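PDB 3MES: choline kinase from Cryptosporidium parvum, which probably transfers the gamma-phosphate of ATP to choline, and perhaps to ethanolamine. Local coordinates for residues K173-L178 with K331-V336; D233-L238 with T400-K405; Y301-I306 with L365-T370. One frame throughout, in Å; residues are numbered along the deposited sequence.

Overall arrangement
All three contacts lie in the helical part of the chain, following the antiparallel sheet that begins with strand 73-78. Contact 3 is the most central and the one that reaches the ligands, because E304 binds a magnesium ion. Contact 1, whose centre is about 17 Å from that of contact 3, adjoins it through the rings of F333, Y301 and F302. Contact 2, about 12 Å from contact 3 between centres, adjoins it where Y402, L235 and L238 pack against helix 364-376. Contacts 1 and 2 do not touch. Along the chain 173-178 and 233-238 come first, then 301-306, 331-336, 365-370 and 400-405, so contact 3 links the other two.

Contact 1: residues K173-L178 with K331-V336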
# COMPACT_ATOMS: atom_id res chain seq x y z
N LYS B 173 7.29 1.31 0.38
CA LYS B 173 6.69 2.20 -0.61
C LYS B 173 6.50 3.60 -0.03
O LYS B 173 6.76 4.60 -0.71
CB LYS B 173 5.34 1.66 -1.08
CG LYS B 173 4.70 2.48 -2.19
CD LYS B 173 3.21 2.64 -1.96
CE LYS B 173 2.95 3.36 -0.65
NZ LYS B 173 1.49 3.54 -0.39
N ASN B 174 6.03 3.66 1.21
CA ASN B 174 5.82 4.93 1.91
C ASN B 174 7.13 5.65 2.21
O ASN B 174 7.25 6.85 1.99
CB ASN B 174 5.04 4.70 3.21
CG ASN B 174 3.65 4.16 2.97
OD1 ASN B 174 3.09 3.46 3.81
ND2 ASN B 174 3.10 4.46 1.80
N MET B 175 8.11 4.90 2.71
CA MET B 175 9.43 5.47 2.97
C MET B 175 10.01 6.08 1.70
O MET B 175 10.59 7.16 1.72
CB MET B 175 10.38 4.40 3.53
CG MET B 175 11.76 4.92 3.91
SD MET B 175 12.89 3.64 4.49
CE MET B 175 12.15 3.21 6.07
N GLY B 176 9.84 5.38 0.58
CA GLY B 176 10.31 5.86 -0.71
C GLY B 176 9.67 7.17 -1.13
O GLY B 176 10.34 8.07 -1.65
N SER B 177 8.36 7.29 -0.91
CA SER B 177 7.63 8.51 -1.25
C SER B 177 8.13 9.69 -0.43
O SER B 177 8.11 10.83 -0.89
CB SER B 177 6.13 8.32 -1.03
OG SER B 177 5.54 7.66 -2.13
N LEU B 178 8.56 9.41 0.79
CA LEU B 178 9.03 10.44 1.71
C LEU B 178 10.48 10.81 1.40
O LEU B 178 10.88 11.96 1.56
CB LEU B 178 8.89 9.94 3.15
CG LEU B 178 9.22 10.88 4.31
CD1 LEU B 178 10.61 10.60 4.87
CD2 LEU B 178 9.07 12.34 3.90
N LYS B 331 15.46 -7.85 0.40
CA LYS B 331 15.54 -7.60 -1.04
C LYS B 331 14.20 -7.22 -1.65
O LYS B 331 14.14 -6.42 -2.58
CB LYS B 331 16.12 -8.81 -1.77
CG LYS B 331 17.55 -9.11 -1.39
CD LYS B 331 18.22 -9.99 -2.43
CE LYS B 331 19.68 -10.22 -2.08
NZ LYS B 331 20.42 -10.90 -3.18
N LEU B 332 13.12 -7.81 -1.15
CA LEU B 332 11.78 -7.43 -1.59
C LEU B 332 11.51 -5.98 -1.20
O LEU B 332 11.01 -5.19 -1.99
CB LEU B 332 10.73 -8.36 -0.99
CG LEU B 332 10.81 -9.81 -1.46
CD1 LEU B 332 9.80 -10.67 -0.72
CD2 LEU B 332 10.62 -9.90 -2.97
N PHE B 333 11.86 -5.64 0.04
CA PHE B 333 11.69 -4.28 0.52
C PHE B 333 12.41 -3.31 -0.40
O PHE B 333 11.83 -2.33 -0.89
CB PHE B 333 12.23 -4.14 1.94
CG PHE B 333 12.08 -2.76 2.52
CD1 PHE B 333 11.04 -2.46 3.38
CD2 PHE B 333 12.98 -1.76 2.19
CE1 PHE B 333 10.91 -1.19 3.92
CE2 PHE B 333 12.85 -0.49 2.72
CZ PHE B 333 11.82 -0.20 3.58
N ILE B 334 13.68 -3.60 -0.66
CA ILE B 334 14.53 -2.69 -1.41
C ILE B 334 14.13 -2.59 -2.88
O ILE B 334 14.31 -1.54 -3.50
CB ILE B 334 16.02 -3.09 -1.28
CG1 ILE B 334 16.49 -2.82 0.15
CG2 ILE B 334 16.87 -2.32 -2.28
CD1 ILE B 334 17.85 -3.41 0.47
N SER B 335 13.58 -3.67 -3.42
CA SER B 335 13.09 -3.66 -4.79
C SER B 335 11.89 -2.73 -4.93
O SER B 335 11.77 -1.98 -5.89
CB SER B 335 12.70 -5.07 -5.24
OG SER B 335 13.82 -5.93 -5.20
N VAL B 336 10.99 -2.79 -3.95
CA VAL B 336 9.80 -1.95 -3.95
C VAL B 336 10.19 -0.50 -3.69
O VAL B 336 9.66 0.42 -4.31
CB VAL B 336 8.78 -2.40 -2.89
CG1 VAL B 336 7.60 -1.44 -2.84
CG2 VAL B 336 8.32 -3.82 -3.17
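M175 and F333 make the inner part of this contact between two helices: the sulfur SD of M175 stands 4.1 Å from CZ of F333, at the far end of the ring. It lies at the ring edge, 87° off the normal and 5.4 Å from the ring centroid, so this is a Met-aromatic contact in which the sulfur meets the C-H at CZ rather than the pi face. The two side chains cross at about a right angle. With CG anti to its backbone N (chi1 -177°) and the next torsion also extended, M175 carries its sulfur well out from helix 165-179; the bend at chi3 then turns CE off toward Y301. F333 likewise extends from helix 327-342 to bring its outer edge to the sulfur.

A second, purely apolar touch joins K173 and V336, where CB of K173 lies 4.2 Å from CG1 of V336. Here the backbones come nearest, with the two CA atoms 6.2 Å apart. Only the base of the lysine takes part, since its amino end leads away from V336. On the 331-336 side, the hydroxyl OG of S335 turns back on its own helix and donates to O of K331 at 2.7 Å; the S335 amide reaches the same oxygen from the opposite face of the carbonyl plane.

Beyond this first shell, Q340 donates a side-chain hydrogen bond to the backbone O of K173, adding a polar tie between the same two helices. F333 also packs edge-to-face against F302, while I298 and Y301 of helix 294-303 touch M175. V336 meets H166 of the second subunit, and L332 meets its counterpart there, placing the helix pair between helix 294-303 and the dimer interface.

Contact 2: residues D233-L238 with T400-K405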
# COMPACT_ATOMS: atom_id res chain seq x y z
N ASP B 233 34.98 6.42 17.07
CA ASP B 233 36.09 7.09 16.40
C ASP B 233 36.32 6.55 14.99
O ASP B 233 36.80 7.27 14.12
CB ASP B 233 37.37 6.96 17.23
CG ASP B 233 37.32 7.75 18.52
OD1 ASP B 233 36.76 8.87 18.52
OD2 ASP B 233 37.84 7.24 19.55
N GLN B 234 35.98 5.28 14.78
CA GLN B 234 36.18 4.64 13.48
C GLN B 234 34.91 4.66 12.64
O GLN B 234 34.91 4.24 11.49
CB GLN B 234 36.61 3.18 13.67
CG GLN B 234 37.86 2.98 14.51
CD GLN B 234 38.09 1.52 14.86
OE1 GLN B 234 39.22 1.06 14.95
NE2 GLN B 234 36.99 0.78 15.07
N LEU B 235 33.83 5.15 13.23
CA LEU B 235 32.50 5.00 12.65
C LEU B 235 32.36 5.59 11.25
O LEU B 235 31.70 5.02 10.39
CB LEU B 235 31.44 5.60 13.58
CG LEU B 235 30.03 5.04 13.43
CD1 LEU B 235 30.07 3.53 13.25
CD2 LEU B 235 29.17 5.41 14.63
N GLU B 236 33.00 6.74 11.02
CA GLU B 236 32.95 7.39 9.71
C GLU B 236 33.70 6.58 8.64
O GLU B 236 33.16 6.30 7.57
CB GLU B 236 33.47 8.82 9.79
CG GLU B 236 32.57 9.76 10.58
CD GLU B 236 32.99 11.22 10.49
OE1 GLU B 236 33.76 11.57 9.57
OE2 GLU B 236 32.53 12.02 11.33
N GLU B 237 34.94 6.21 8.94
CA GLU B 237 35.71 5.39 8.02
C GLU B 237 34.94 4.13 7.64
O GLU B 237 34.98 3.68 6.50
CB GLU B 237 37.07 5.01 8.63
CG GLU B 237 38.04 6.17 8.78
CD GLU B 237 37.61 7.15 9.85
OE1 GLU B 237 36.51 6.98 10.42
OE2 GLU B 237 38.38 8.10 10.13
N LEU B 238 34.23 3.57 8.62
CA LEU B 238 33.48 2.34 8.42
C LEU B 238 32.32 2.52 7.43
O LEU B 238 32.14 1.70 6.53
CB LEU B 238 32.96 1.81 9.76
CG LEU B 238 32.14 0.52 9.72
CD1 LEU B 238 32.03 -0.09 11.11
CD2 LEU B 238 30.77 0.77 9.12
N THR B 400 25.33 -4.06 22.79
CA THR B 400 25.60 -5.48 22.62
C THR B 400 25.40 -5.88 21.16
O THR B 400 26.27 -6.49 20.54
CB THR B 400 24.68 -6.34 23.51
OG1 THR B 400 24.96 -6.08 24.89
CG2 THR B 400 24.90 -7.82 23.23
N HIS B 401 24.24 -5.51 20.61
CA HIS B 401 23.90 -5.90 19.24
C HIS B 401 24.80 -5.25 18.20
O HIS B 401 25.00 -5.81 17.12
CB HIS B 401 22.42 -5.61 18.95
CG HIS B 401 21.47 -6.54 19.63
ND1 HIS B 401 20.16 -6.21 19.89
CD2 HIS B 401 21.65 -7.79 20.12
CE1 HIS B 401 19.57 -7.22 20.51
NE2 HIS B 401 20.45 -8.19 20.66
N TYR B 402 25.33 -4.07 18.51
CA TYR B 402 26.29 -3.43 17.63
C TYR B 402 27.53 -4.30 17.47
O TYR B 402 27.96 -4.58 16.35
CB TYR B 402 26.72 -2.06 18.17
CG TYR B 402 27.93 -1.51 17.46
CD1 TYR B 402 27.79 -0.75 16.30
CD2 TYR B 402 29.21 -1.77 17.92
CE1 TYR B 402 28.89 -0.26 15.64
CE2 TYR B 402 30.32 -1.28 17.26
CZ TYR B 402 30.15 -0.52 16.12
OH TYR B 402 31.25 -0.03 15.46
N LEU B 403 28.09 -4.73 18.59
CA LEU B 403 29.26 -5.60 18.59
C LEU B 403 28.98 -6.86 17.78
O LEU B 403 29.76 -7.23 16.90
CB LEU B 403 29.65 -5.97 20.02
CG LEU B 403 30.73 -5.13 20.69
CD1 LEU B 403 30.94 -3.80 19.98
CD2 LEU B 403 30.42 -4.92 22.17
N GLN B 404 27.86 -7.50 18.09
CA GLN B 404 27.47 -8.74 17.43
C GLN B 404 27.31 -8.55 15.92
O GLN B 404 27.88 -9.30 15.13
CB GLN B 404 26.18 -9.29 18.04
CG GLN B 404 25.76 -10.64 17.51
CD GLN B 404 24.56 -11.20 18.24
OE1 GLN B 404 24.19 -10.72 19.31
NE2 GLN B 404 23.94 -12.23 17.66
N LYS B 405 26.52 -7.55 15.53
CA LYS B 405 26.27 -7.28 14.12
C LYS B 405 27.57 -6.99 13.36
O LYS B 405 27.76 -7.45 12.24
CB LYS B 405 25.29 -6.11 13.96
CG LYS B 405 24.77 -5.92 12.55
CD LYS B 405 23.90 -7.09 12.10
CE LYS B 405 23.30 -6.82 10.72
NZ LYS B 405 22.46 -7.94 10.22
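Y402 reaches from helix 391-411 to two leucines, and its phenol oxygen is the atom that meets both: OH lies 4.4 Å from CD1 of L235 and 4.4 Å from CD1 of L238. These are loose van der Waals contacts, and the backbones stay well apart, with 11.6 Å between CA of L235 and CA of Y402. The ring spans that gap because its CG is anti to the backbone N (chi1 167°), which directs the phenol toward 233-238. Its hydroxyl is hydrogen-bonded to E231, at the end of helix 222-231, so the polar tip has a partner beside the apolar leucines.

The arrangement is helix-to-helix packing in the helical part of the kinase, with helix 364-376 as the third member. The tight part lies against that helix: CE1 of Y402 is 3.4 Å from CB of L365 and 3.5 Å from CD1 of I369, closer than either leucine of 233-238. L235 and L238 press on the same helix, L235 through I369 and L238 through L365. Toward solvent the packing gives way to exposed D233 and Q234, and NE2 of Q234 comes no nearer than 5.8 Å to OH of Y402.

Contact 3: residues Y301-I306 with L365-T370; sequences YFCEYI and LISHIT. With MG (magnesium ion), chain M; DME (decamethonium ion), chain K.
Segment 301-306, which begins within helix 294-303 and holds the magnesium ligand E304, packs here against helix 364-376, and C303 to I306 form a type I beta turn. C303 makes the contact. Its SG is anti to the carbonyl carbon (chi1 -79°) and comes 3.8 Å from NE2 of H368, at a slant to the imidazole, 30° off the ring normal and 4.2 Å from the centroid. The same cysteine touches S367, its CB standing 3.9 Å from the serine OG. That hydroxyl is engaged with N300 and R398, and ND1 of H368 is also bonded to R398, so one arginine of helix 391-411 bonds to both residues that face the cysteine and probably steadies them.

One residue further on, E304 turns to the ligands. Its backbone O, at 2.3 Å, and its carboxylate OE1, at 2.5 Å, both bind the magnesium ion, whose site E271 and the backbone O of Y307 complete. A bend at chi2 (-67°) brings OE1 round so that it and the backbone O of the same residue reach one ion. OE1 is also hydrogen-bonded to Y309. The glutamate lies between the magnesium ion and the decamethonium head, where its carboxylate would be expected to attract both. OE2 lies 3.3 Å from each of the methyl carbons C16 and C18 of decamethonium, an approach consistent with electrostatic attraction for a choline-like trimethylammonium group.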
# COMPACT_ATOMS: atom_id res chain seq x y z
N TYR B 301 14.78 0.76 10.16
CA TYR B 301 13.52 0.05 10.09
C TYR B 301 13.75 -1.46 10.21
O TYR B 301 13.05 -2.15 10.95
CB TYR B 301 12.77 0.38 8.80
CG TYR B 301 11.64 -0.58 8.51
CD1 TYR B 301 10.44 -0.49 9.20
CD2 TYR B 301 11.78 -1.57 7.55
CE1 TYR B 301 9.40 -1.37 8.94
CE2 TYR B 301 10.75 -2.45 7.28
CZ TYR B 301 9.57 -2.35 7.98
OH TYR B 301 8.55 -3.23 7.71
N PHE B 302 14.74 -1.96 9.48
CA PHE B 302 15.07 -3.38 9.56
C PHE B 302 15.38 -3.79 11.00
O PHE B 302 15.01 -4.87 11.44
CB PHE B 302 16.26 -3.74 8.65
CG PHE B 302 15.91 -3.75 7.18
CD1 PHE B 302 14.59 -3.82 6.77
CD2 PHE B 302 16.91 -3.73 6.22
CE1 PHE B 302 14.28 -3.85 5.42
CE2 PHE B 302 16.60 -3.75 4.87
CZ PHE B 302 15.28 -3.82 4.47
N CYS B 303 16.07 -2.91 11.73
CA CYS B 303 16.47 -3.21 13.10
C CYS B 303 15.30 -3.33 14.07
O CYS B 303 15.35 -4.10 15.03
CB CYS B 303 17.46 -2.16 13.62
SG CYS B 303 19.15 -2.36 13.03
N GLU B 304 14.25 -2.55 13.83
CA GLU B 304 13.09 -2.55 14.72
C GLU B 304 12.37 -3.89 14.68
O GLU B 304 11.52 -4.17 15.53
CB GLU B 304 12.13 -1.41 14.36
CG GLU B 304 12.63 -0.04 14.76
CD GLU B 304 12.70 0.13 16.26
OE1 GLU B 304 12.18 -0.74 16.99
OE2 GLU B 304 13.28 1.14 16.72
N TYR B 305 12.72 -4.72 13.71
CA TYR B 305 12.20 -6.08 13.65
C TYR B 305 12.56 -6.81 14.94
O TYR B 305 11.88 -7.75 15.34
CB TYR B 305 12.76 -6.83 12.44
CG TYR B 305 11.98 -6.59 11.16
CD1 TYR B 305 11.25 -7.61 10.58
CD2 TYR B 305 11.99 -5.35 10.54
CE1 TYR B 305 10.54 -7.41 9.41
CE2 TYR B 305 11.28 -5.13 9.38
CZ TYR B 305 10.56 -6.17 8.82
OH TYR B 305 9.85 -5.95 7.65
N ILE B 306 13.63 -6.36 15.58
CA ILE B 306 14.19 -7.03 16.74
C ILE B 306 13.60 -6.56 18.07
O ILE B 306 13.59 -7.30 19.05
CB ILE B 306 15.72 -6.84 16.81
CG1 ILE B 306 16.39 -7.42 15.56
CG2 ILE B 306 16.29 -7.46 18.08
CD1 ILE B 306 17.84 -6.98 15.38
N LEU B 365 24.65 -0.61 12.01
CA LEU B 365 25.46 -0.25 13.16
C LEU B 365 25.16 1.18 13.60
O LEU B 365 25.20 1.50 14.79
CB LEU B 365 26.95 -0.42 12.85
CG LEU B 365 27.40 -1.78 12.30
CD1 LEU B 365 28.87 -1.75 11.94
CD2 LEU B 365 27.12 -2.90 13.29
N ILE B 366 24.87 2.04 12.63
CA ILE B 366 24.51 3.42 12.93
C ILE B 366 23.29 3.46 13.84
O ILE B 366 23.21 4.28 14.76
CB ILE B 366 24.24 4.24 11.65
CG1 ILE B 366 25.49 4.28 10.77
CG2 ILE B 366 23.79 5.65 12.00
CD1 ILE B 366 26.64 5.07 11.37
N SER B 367 22.34 2.57 13.59
CA SER B 367 21.10 2.49 14.35
C SER B 367 21.33 2.04 15.79
O SER B 367 20.82 2.66 16.73
CB SER B 367 20.11 1.55 13.65
OG SER B 367 18.92 1.40 14.41
N HIS B 368 22.09 0.96 15.96
CA HIS B 368 22.37 0.43 17.30
C HIS B 368 23.13 1.43 18.17
O HIS B 368 22.90 1.51 19.38
CB HIS B 368 23.18 -0.87 17.21
CG HIS B 368 22.40 -2.03 16.66
ND1 HIS B 368 21.16 -2.39 17.14
CD2 HIS B 368 22.70 -2.92 15.69
CE1 HIS B 368 20.72 -3.44 16.48
NE2 HIS B 368 21.64 -3.78 15.59
N ILE B 369 24.05 2.17 17.57
CA ILE B 369 24.83 3.14 18.32
C ILE B 369 24.02 4.39 18.64
O ILE B 369 24.06 4.90 19.75
CB ILE B 369 26.12 3.53 17.57
CG1 ILE B 369 27.22 2.50 17.85
CG2 ILE B 369 26.58 4.92 17.99
CD1 ILE B 369 28.54 2.83 17.19
N THR B 370 23.28 4.87 17.65
CA THR B 370 22.47 6.07 17.81
C THR B 370 21.47 5.91 18.96
O THR B 370 21.47 6.69 19.91
CB THR B 370 21.71 6.41 16.51
OG1 THR B 370 22.64 6.61 15.44
CG2 THR B 370 20.87 7.67 16.70
MG MG M . 10.51 -2.54 16.87
N1 DME K . 4.01 1.77 24.50
C2 DME K . 4.75 2.49 25.55
C3 DME K . 5.88 3.31 24.92
C4 DME K . 6.90 3.75 25.98
C5 DME K . 8.00 4.63 25.37
C6 DME K . 8.92 3.81 24.45
C7 DME K . 10.35 3.76 24.99
C8 DME K . 11.35 4.36 24.00
C9 DME K . 11.96 3.29 23.09
C10 DME K . 12.07 3.80 21.65
C11 DME K . 13.31 3.23 20.97
N12 DME K . 13.45 3.80 19.62
C13 DME K . 3.60 0.44 25.00
C14 DME K . 2.81 2.55 24.14
C15 DME K . 4.87 1.60 23.32
C16 DME K . 12.24 3.52 18.83
C17 DME K . 13.64 5.25 19.72
C18 DME K . 14.61 3.18 18.95